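Local coordinates for N-acetylmuramoyl-L-alanine amidase (Mycobacteroides abscessus, PDB 7AGL), which probably cleaves the amide bond between N-acetylmuramic acid and L-alanine of peptidoglycan, using a zinc ion held in its active site, at residues A[103-108]-A[180-185]; A[115-120]-A[140-145]; A[54-59]-A[73-78]. One frame throughout, in Å; residues are numbered along the deposited sequence.

Contact 1. Residues A[103-108]-A[180-185]; sequences VSIHAD and VELGNM. With ZN (zinc ion), chain B.
Two parallel neighbours of the central sheet form one wall of the zinc site: strand 103-108 gives the ligand H106, and strand 180-184 the second-shell E181 beside it on the same face. H106 ND1 binds the zinc at 2.2 Å, together with H16, E51, water 1 and water 3. CG anti to the carbonyl carbon (chi1 -77°) turns ND1 to the metal on the face H106 shares with E181. E181 does not bind zinc: its chain bends at chi2 and brings the carboxylate back over strand 103-108, OE2 lying 3.4 Å from H106 CB, with the carboxylate turned 56° from the imidazole plane. From there E181 OE2 accepts a very short bond from the metal-bound water 1, which also donates to A107 O; the exact placement of this carboxylate is doubtful, as its other oxygen sits too close to the backbone of A107. E181 is thus a second-shell residue that holds a zinc-bound water directly. D108 OD1 and E181 OE2 lie 4.4 Å apart, and water 2 donates to both. The other oxygen of D108, OD2, is bonded to Y155 OH.

Beneath this, H106 N gives its hydrogen to V180 O (2.9 Å) and H106 O takes one from L182 N. Past H106 the register slips by one residue, a beta bulge, so that D108 N bonds to G183 O (2.8 Å) and D108 O receives M185 N. On the reverse face I105 CG2 touches L182 CD1 (3.9 Å), and A107 CB presses on M185 CG. Helix 51-68 packs there against I105, A107 and L182, helix 132-147 takes V103 and V180, and H118 and N120 of strand 118-122 touch E181.

Contact 2. Residues A[115-120]-A[140-145]; sequences HGFHVN and TMRDSL
M141 opens the contact on helix 140-145, its CG meeting V119 CG2 at 3.9 Å before the chain bends at chi2 and chi3 and carries the sulfur away. R142 follows with its aliphatic part: CG stands in the plane of the F117 ring at its edge, 3.9 Å from CE1, while CB lies near V119 CG2. The guanidinium turns away from the contact; there R142 NE forms a salt bridge with OD1 of its chain neighbour D143 at 2.9 Å, coming in above the carboxylate plane, and NH1 bonds to G159 O. One turn after M141, L145 lies over the F117 ring. Its CB makes a CH-pi contact, 3.8 Å from the ring centroid and 16° off the normal, and CD1 touches F117 CD1, then reaches V119 CG2. F117 itself has CG wedged between backbone N and carbonyl carbon (chi1 72°), a crowded position that sets the ring against the helix. Strand 118-120 and the helix run nearly antiparallel, as parts of the beta-alpha-beta unit completed by strand 161-164. With no hydrogen bond crossing, the helix is held to the strand and to F117 just before it by apolar and CH-pi packing, the charged groups turned aside to other partners.

Contact 3. Residues A[54-59]-A[73-78]; sequences FTWNTV and TAMTRG
An arginine head set beside the CB and CE3 corner of a tryptophan is the striking feature here: R77 reaches from the loop after strand 73-75 back to W56 of helix 54-59. The two flat groups are 28° apart, with W56 CE3 3.9 Å above one face of the guanidinium and offset toward its rim; R77 NH1 is 4.1 Å from that carbon and about as close to W56 CB. R77 starts with CG between backbone N and carbonyl carbon (chi1 63°), then runs extended from CG to NE, long enough to carry its head to the start of the helix segment. There T55 OG1 lies near the guanidinium plane, at its edge, 3.1 Å from R77 NH2. The head is held largely by partners beyond the two segments: H52 O takes NH2, P14 O takes NE, and D80 forms a salt bridge with NH1, while T55 OG1 is bonded to G15 O.

The indole also meets the loop backbone. R77 O lies in the ring plane at its edge, 3.5 Å from W56 CZ3, and G78 C comes within 3.4 Å of W56 CH2. M75 fills in on the strand side: its CE is 4.2 Å from W56 CH2, and its sulfur makes a Met-aromatic contact, 5.3 Å from the centroid of the six-membered ring and approached obliquely at 44° from the normal. The same SD rests on V59 CG1 at 3.9 Å, the two side chains sliding past each other in opposite directions.

V59 also touches L12 and P14 of strand 9-14. Helix 51-68, whose beginning supplies the zinc ligand E51, lies on one face of the sheet and falls in the chain between strands 9-14 and 72-75, which are parallel neighbours, as in an alpha/beta fold.

From the N terminus, contact 3 closes first: segments 54-59 and 73-78 shut a short loop and pack helix 51-68 on strand 72-75, an outer edge of the main sheet. The chain then enters 103-108, and the much longer loop of contact 1, which joins two central parallel strands, ends only at 180-185. Contact 2 opens and closes within that span, packing helix 132-147 on strand 118-122. Contact 1 touches both others: E181 O meets H118 N in a probable hydrogen bond, and T55 and F54 pack against 105-107 and L182. Contacts 2 and 3, their centres 19 Å apart, lie on opposite sides of the chain's centre and do not touch.

Contact 1. Residues A[103-108]-A[180-185]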
loop_
_atom_site.group_PDB
_atom_site.type_symbol
_atom_site.label_atom_id
_atom_site.label_comp_id
_atom_site.label_asym_id
_atom_site.label_seq_id
_atom_site.Cartn_x
_atom_site.Cartn_y
_atom_site.Cartn_z
ATOM N N VAL A 103 -4.042 -5.020 0.606
ATOM C CA VAL A 103 -2.711 -4.416 0.539
ATOM C C VAL A 103 -2.800 -3.092 -0.188
ATOM O O VAL A 103 -3.219 -3.045 -1.353
ATOM C CB VAL A 103 -1.688 -5.322 -0.155
ATOM C CG1 VAL A 103 -0.368 -4.568 -0.289
ATOM C CG2 VAL A 103 -1.513 -6.615 0.641
ATOM N N SER A 104 -2.387 -2.022 0.486
ATOM C CA SER A 104 -2.292 -0.701 -0.114
ATOM C C SER A 104 -0.835 -0.465 -0.492
ATOM O O SER A 104 0.069 -0.771 0.294
ATOM C CB SER A 104 -2.793 0.360 0.876
ATOM O OG SER A 104 -2.692 1.680 0.361
ATOM N N ILE A 105 -0.609 0.056 -1.697
ATOM C CA ILE A 105 0.732 0.230 -2.260
ATOM C C ILE A 105 1.008 1.721 -2.429
ATOM O O ILE A 105 0.244 2.440 -3.090
ATOM C CB ILE A 105 0.895 -0.515 -3.596
ATOM C CG1 ILE A 105 0.790 -2.030 -3.384
ATOM C CG2 ILE A 105 2.226 -0.125 -4.271
ATOM C CD1 ILE A 105 1.866 -2.622 -2.469
ATOM N N HIS A 106 2.113 2.174 -1.834
ATOM C CA HIS A 106 2.529 3.567 -1.851
ATOM C C HIS A 106 4.037 3.631 -2.099
ATOM O O HIS A 106 4.742 2.617 -2.060
ATOM C CB HIS A 106 2.169 4.259 -0.519
ATOM C CG HIS A 106 0.714 4.608 -0.382
ATOM N ND1 HIS A 106 0.258 5.905 -0.432
ATOM C CD2 HIS A 106 -0.386 3.839 -0.194
ATOM C CE1 HIS A 106 -1.055 5.929 -0.294
ATOM N NE2 HIS A 106 -1.469 4.687 -0.132
ATOM N N ALA A 107 4.523 4.833 -2.410
ATOM C CA ALA A 107 5.947 5.137 -2.352
ATOM C C ALA A 107 6.120 6.504 -1.702
ATOM O O ALA A 107 5.236 7.371 -1.777
ATOM C CB ALA A 107 6.607 5.105 -3.741
ATOM N N ASP A 108 7.270 6.696 -1.064
ATOM C CA ASP A 108 7.435 7.729 -0.058
ATOM C C ASP A 108 8.280 8.877 -0.598
ATOM O O ASP A 108 8.970 8.750 -1.618
ATOM C CB ASP A 108 8.081 7.110 1.196
ATOM C CG ASP A 108 7.907 7.941 2.455
ATOM O OD1 ASP A 108 7.020 8.847 2.521
ATOM O OD2 ASP A 108 8.686 7.663 3.405
ATOM N N VAL A 180 1.984 -0.741 2.309
ATOM C CA VAL A 180 3.411 -0.924 2.068
ATOM C C VAL A 180 3.919 0.294 1.319
ATOM O O VAL A 180 3.508 0.539 0.184
ATOM C CB VAL A 180 3.697 -2.210 1.276
ATOM C CG1 VAL A 180 5.208 -2.401 1.123
ATOM C CG2 VAL A 180 3.086 -3.423 1.994
ATOM N N GLU A 181 4.808 1.055 1.952
ATOM C CA GLU A 181 5.618 2.053 1.263
ATOM C C GLU A 181 6.847 1.316 0.719
ATOM O O GLU A 181 7.697 0.857 1.488
ATOM C CB GLU A 181 5.996 3.187 2.216
ATOM C CG GLU A 181 4.804 4.068 2.661
ATOM C CD GLU A 181 4.521 5.193 1.700
ATOM O OE1 GLU A 181 5.173 5.210 0.629
ATOM O OE2 GLU A 181 3.654 6.057 2.013
ATOM N N LEU A 182 6.927 1.164 -0.608
ATOM C CA LEU A 182 7.923 0.252 -1.156
ATOM C C LEU A 182 9.317 0.860 -1.189
ATOM O O LEU A 182 10.301 0.121 -1.225
ATOM C CB LEU A 182 7.503 -0.223 -2.561
ATOM C CG LEU A 182 6.417 -1.300 -2.531
ATOM C CD1 LEU A 182 5.817 -1.533 -3.934
ATOM C CD2 LEU A 182 6.974 -2.597 -1.985
ATOM N N GLY A 183 9.417 2.182 -1.180
ATOM C CA GLY A 183 10.713 2.830 -1.179
ATOM C C GLY A 183 10.531 4.331 -1.164
ATOM O O GLY A 183 9.408 4.841 -1.073
ATOM N N ASN A 184 11.660 5.029 -1.267
ATOM C CA ASN A 184 11.713 6.484 -1.205
ATOM C C ASN A 184 11.915 7.003 -2.624
ATOM O O ASN A 184 12.994 6.829 -3.203
ATOM C CB ASN A 184 12.837 6.935 -0.269
ATOM C CG ASN A 184 13.007 8.429 -0.240
ATOM O OD1 ASN A 184 12.153 9.179 -0.744
ATOM N ND2 ASN A 184 14.086 8.889 0.379
ATOM N N MET A 185 10.880 7.644 -3.192
ATOM C CA MET A 185 11.005 8.136 -4.571
ATOM C C MET A 185 12.096 9.188 -4.721
ATOM O O MET A 185 12.566 9.417 -5.849
ATOM C CB MET A 185 9.673 8.730 -5.070
ATOM C CG MET A 185 8.484 7.815 -4.886
ATOM S SD MET A 185 7.115 8.217 -6.009
ATOM C CE MET A 185 7.575 7.189 -7.408
HETATM ZN ZN ZN B . 1.406 7.701 -0.904
HETATM O O HOH W 1 3.289 7.700 0.179
HETATM O O HOH W 2 4.549 8.108 3.555
HETATM O O HOH W 3 0.709 8.872 0.878
#

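Contact 2. Residues A[115-120]-A[140-145]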
loop_
_atom_site.group_PDB
_atom_site.type_symbol
_atom_site.label_atom_id
_atom_site.label_comp_id
_atom_site.label_asym_id
_atom_site.label_seq_id
_atom_site.Cartn_x
_atom_site.Cartn_y
_atom_site.Cartn_z
ATOM N N HIS A 115 16.533 5.044 2.032
ATOM C CA HIS A 115 15.955 4.134 1.054
ATOM C C HIS A 115 15.402 2.904 1.754
ATOM O O HIS A 115 15.711 2.631 2.911
ATOM C CB HIS A 115 16.980 3.736 -0.026
ATOM C CG HIS A 115 18.179 3.018 0.514
ATOM N ND1 HIS A 115 18.347 1.654 0.410
ATOM C CD2 HIS A 115 19.273 3.482 1.163
ATOM C CE1 HIS A 115 19.498 1.307 0.961
ATOM N NE2 HIS A 115 20.077 2.397 1.433
ATOM N N GLY A 116 14.616 2.137 1.013
ATOM C CA GLY A 116 14.055 0.891 1.495
ATOM C C GLY A 116 12.572 1.028 1.791
ATOM O O GLY A 116 11.976 2.099 1.645
ATOM N N PHE A 117 11.987 -0.091 2.241
ATOM C CA PHE A 117 10.535 -0.210 2.407
ATOM C C PHE A 117 10.104 -0.070 3.869
ATOM O O PHE A 117 10.853 -0.381 4.796
ATOM C CB PHE A 117 10.045 -1.568 1.872
ATOM C CG PHE A 117 10.438 -2.751 2.745
ATOM C CD1 PHE A 117 9.671 -3.105 3.853
ATOM C CD2 PHE A 117 11.588 -3.504 2.468
ATOM C CE1 PHE A 117 10.041 -4.170 4.684
ATOM C CE2 PHE A 117 11.959 -4.579 3.284
ATOM C CZ PHE A 117 11.173 -4.919 4.393
ATOM N N HIS A 118 8.845 0.338 4.075
ATOM C CA HIS A 118 8.272 0.126 5.403
ATOM C C HIS A 118 6.805 -0.264 5.298
ATOM O O HIS A 118 6.069 0.234 4.439
ATOM C CB HIS A 118 8.495 1.336 6.369
ATOM C CG HIS A 118 7.878 2.641 5.954
ATOM N ND1 HIS A 118 8.392 3.426 4.945
ATOM C CD2 HIS A 118 6.869 3.359 6.508
ATOM C CE1 HIS A 118 7.686 4.540 4.848
ATOM N NE2 HIS A 118 6.762 4.530 5.792
ATOM N N VAL A 119 6.414 -1.192 6.171
ATOM C CA VAL A 119 5.076 -1.764 6.225
ATOM C C VAL A 119 4.330 -1.056 7.346
ATOM O O VAL A 119 4.679 -1.203 8.526
ATOM C CB VAL A 119 5.131 -3.281 6.467
ATOM C CG1 VAL A 119 3.706 -3.868 6.536
ATOM C CG2 VAL A 119 5.982 -3.979 5.379
ATOM N N ASN A 120 3.318 -0.265 6.972
ATOM C CA ASN A 120 2.521 0.496 7.919
ATOM C C ASN A 120 1.296 -0.306 8.323
ATOM O O ASN A 120 0.666 -0.960 7.485
ATOM C CB ASN A 120 2.064 1.827 7.305
ATOM C CG ASN A 120 3.231 2.699 6.895
ATOM O OD1 ASN A 120 3.705 3.514 7.685
ATOM N ND2 ASN A 120 3.738 2.494 5.674
ATOM N N THR A 140 4.674 -10.521 8.725
ATOM C CA THR A 140 4.869 -11.488 7.647
ATOM C C THR A 140 5.271 -10.796 6.351
ATOM O O THR A 140 6.207 -11.234 5.662
ATOM C CB THR A 140 3.588 -12.294 7.450
ATOM O OG1 THR A 140 3.379 -13.125 8.609
ATOM C CG2 THR A 140 3.698 -13.171 6.204
ATOM N N MET A 141 4.580 -9.702 6.020
ATOM C CA MET A 141 4.929 -8.898 4.851
ATOM C C MET A 141 6.349 -8.350 4.954
ATOM O O MET A 141 7.138 -8.453 4.008
ATOM C CB MET A 141 3.922 -7.753 4.700
ATOM C CG MET A 141 4.161 -6.879 3.487
ATOM S SD MET A 141 4.083 -7.747 1.899
ATOM C CE MET A 141 2.344 -8.120 1.708
ATOM N N ARG A 142 6.694 -7.767 6.103
ATOM C CA ARG A 142 8.056 -7.280 6.299
ATOM C C ARG A 142 9.075 -8.401 6.092
ATOM O O ARG A 142 10.086 -8.223 5.397
ATOM C CB ARG A 142 8.184 -6.668 7.697
ATOM C CG ARG A 142 9.558 -6.068 8.037
ATOM C CD ARG A 142 10.566 -7.088 8.574
ATOM N NE ARG A 142 10.009 -7.896 9.660
ATOM C CZ ARG A 142 9.939 -7.501 10.925
ATOM N NH1 ARG A 142 10.392 -6.306 11.273
ATOM N NH2 ARG A 142 9.403 -8.295 11.842
ATOM N N ASP A 143 8.828 -9.567 6.699
ATOM C CA ASP A 143 9.744 -10.699 6.553
ATOM C C ASP A 143 9.899 -11.124 5.097
ATOM O O ASP A 143 11.010 -11.419 4.646
ATOM C CB ASP A 143 9.248 -11.883 7.378
ATOM C CG ASP A 143 9.421 -11.679 8.864
ATOM O OD1 ASP A 143 10.121 -10.730 9.265
ATOM O OD2 ASP A 143 8.842 -12.476 9.636
ATOM N N SER A 144 8.790 -11.192 4.359
ATOM C CA SER A 144 8.831 -11.639 2.970
ATOM C C SER A 144 9.537 -10.624 2.076
ATOM O O SER A 144 10.298 -11.006 1.176
ATOM C CB SER A 144 7.407 -11.889 2.455
ATOM O OG SER A 144 6.802 -13.018 3.077
ATOM N N LEU A 145 9.284 -9.330 2.299
ATOM C CA LEU A 145 9.961 -8.301 1.508
ATOM C C LEU A 145 11.464 -8.349 1.733
ATOM O O LEU A 145 12.250 -8.287 0.777
ATOM C CB LEU A 145 9.415 -6.912 1.853
ATOM C CG LEU A 145 7.952 -6.649 1.487
ATOM C CD1 LEU A 145 7.487 -5.266 1.967
ATOM C CD2 LEU A 145 7.724 -6.777 -0.019
#

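Contact 3. Residues A[54-59]-A[73-78]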
loop_
_atom_site.group_PDB
_atom_site.type_symbol
_atom_site.label_atom_id
_atom_site.label_comp_id
_atom_site.label_asym_id
_atom_site.label_seq_id
_atom_site.Cartn_x
_atom_site.Cartn_y
_atom_site.Cartn_z
ATOM N N PHE A 54 3.511 4.880 -10.335
ATOM C CA PHE A 54 4.245 3.745 -9.792
ATOM C C PHE A 54 3.311 2.770 -9.084
ATOM O O PHE A 54 3.413 1.545 -9.267
ATOM C CB PHE A 54 5.331 4.226 -8.818
ATOM C CG PHE A 54 5.870 3.116 -7.950
ATOM C CD1 PHE A 54 6.775 2.177 -8.475
ATOM C CD2 PHE A 54 5.459 2.986 -6.613
ATOM C CE1 PHE A 54 7.250 1.145 -7.702
ATOM C CE2 PHE A 54 5.932 1.944 -5.838
ATOM C CZ PHE A 54 6.838 1.034 -6.365
ATOM N N THR A 55 2.403 3.289 -8.248
ATOM C CA THR A 55 1.555 2.385 -7.472
ATOM C C THR A 55 0.567 1.676 -8.395
ATOM O O THR A 55 0.324 0.473 -8.252
ATOM C CB THR A 55 0.812 3.136 -6.345
ATOM O OG1 THR A 55 -0.109 4.090 -6.906
ATOM C CG2 THR A 55 1.790 3.868 -5.402
ATOM N N TRP A 56 0.029 2.401 -9.373
ATOM C CA TRP A 56 -0.868 1.798 -10.357
ATOM C C TRP A 56 -0.196 0.629 -11.078
ATOM O O TRP A 56 -0.723 -0.489 -11.110
ATOM C CB TRP A 56 -1.296 2.879 -11.356
ATOM C CG TRP A 56 -2.083 2.385 -12.532
ATOM C CD1 TRP A 56 -1.688 2.367 -13.847
ATOM C CD2 TRP A 56 -3.425 1.885 -12.510
ATOM N NE1 TRP A 56 -2.713 1.887 -14.642
ATOM C CE2 TRP A 56 -3.779 1.570 -13.839
ATOM C CE3 TRP A 56 -4.359 1.666 -11.491
ATOM C CZ2 TRP A 56 -5.032 1.049 -14.171
ATOM C CZ3 TRP A 56 -5.572 1.129 -11.813
ATOM C CH2 TRP A 56 -5.919 0.845 -13.146
ATOM N N ASN A 57 0.976 0.871 -11.656
ATOM C CA ASN A 57 1.624 -0.165 -12.448
ATOM C C ASN A 57 2.078 -1.325 -11.577
ATOM O O ASN A 57 1.993 -2.482 -11.996
ATOM C CB ASN A 57 2.772 0.449 -13.233
ATOM C CG ASN A 57 2.264 1.133 -14.501
ATOM O OD1 ASN A 57 2.282 2.343 -14.611
ATOM N ND2 ASN A 57 1.760 0.341 -15.437
ATOM N N THR A 58 2.550 -1.047 -10.357
ATOM C CA THR A 58 2.939 -2.159 -9.497
ATOM C C THR A 58 1.732 -2.989 -9.084
ATOM O O THR A 58 1.809 -4.224 -9.066
ATOM C CB THR A 58 3.704 -1.639 -8.288
ATOM O OG1 THR A 58 4.839 -0.906 -8.774
ATOM C CG2 THR A 58 4.194 -2.813 -7.421
ATOM N N VAL A 59 0.606 -2.337 -8.761
ATOM C CA VAL A 59 -0.604 -3.080 -8.410
ATOM C C VAL A 59 -1.077 -3.937 -9.584
ATOM O O VAL A 59 -1.526 -5.070 -9.387
ATOM C CB VAL A 59 -1.703 -2.122 -7.909
ATOM C CG1 VAL A 59 -3.082 -2.795 -7.971
ATOM C CG2 VAL A 59 -1.348 -1.687 -6.460
ATOM N N THR A 73 -9.451 -11.210 -6.959
ATOM C CA THR A 73 -8.854 -9.898 -6.726
ATOM C C THR A 73 -9.811 -8.771 -7.087
ATOM O O THR A 73 -10.705 -8.918 -7.919
ATOM C CB THR A 73 -7.556 -9.688 -7.530
ATOM O OG1 THR A 73 -7.845 -9.800 -8.930
ATOM C CG2 THR A 73 -6.492 -10.730 -7.144
ATOM N N ALA A 74 -9.568 -7.619 -6.466
ATOM C CA ALA A 74 -10.237 -6.379 -6.818
ATOM C C ALA A 74 -9.270 -5.236 -6.556
ATOM O O ALA A 74 -8.260 -5.397 -5.863
ATOM C CB ALA A 74 -11.540 -6.190 -6.027
ATOM N N MET A 75 -9.587 -4.078 -7.133
ATOM C CA MET A 75 -8.788 -2.875 -6.988
ATOM C C MET A 75 -9.695 -1.728 -6.570
ATOM O O MET A 75 -10.911 -1.765 -6.782
ATOM C CB MET A 75 -8.065 -2.505 -8.297
ATOM C CG MET A 75 -7.053 -3.553 -8.754
ATOM S SD MET A 75 -6.192 -3.041 -10.259
ATOM C CE MET A 75 -7.545 -2.620 -11.371
ATOM N N THR A 76 -9.083 -0.699 -5.983
ATOM C CA THR A 76 -9.801 0.481 -5.508
ATOM C C THR A 76 -9.865 1.611 -6.533
ATOM O O THR A 76 -10.524 2.624 -6.268
ATOM C CB THR A 76 -9.144 1.038 -4.249
ATOM O OG1 THR A 76 -7.758 1.276 -4.542
ATOM C CG2 THR A 76 -9.268 0.058 -3.096
ATOM N N ARG A 77 -9.182 1.493 -7.669
ATOM C CA ARG A 77 -9.389 2.449 -8.751
ATOM C C ARG A 77 -9.159 1.752 -10.079
ATOM O O ARG A 77 -8.572 0.668 -10.142
ATOM C CB ARG A 77 -8.483 3.686 -8.631
ATOM C CG ARG A 77 -6.987 3.420 -8.714
ATOM C CD ARG A 77 -6.257 4.738 -8.719
ATOM N NE ARG A 77 -4.858 4.697 -8.270
ATOM C CZ ARG A 77 -3.817 5.111 -8.986
ATOM N NH1 ARG A 77 -3.952 5.513 -10.259
ATOM N NH2 ARG A 77 -2.615 5.102 -8.430
ATOM N N GLY A 78 -9.640 2.395 -11.143
ATOM C CA GLY A 78 -9.699 1.800 -12.463
ATOM C C GLY A 78 -8.851 2.481 -13.518
ATOM O O GLY A 78 -8.882 2.078 -14.686
#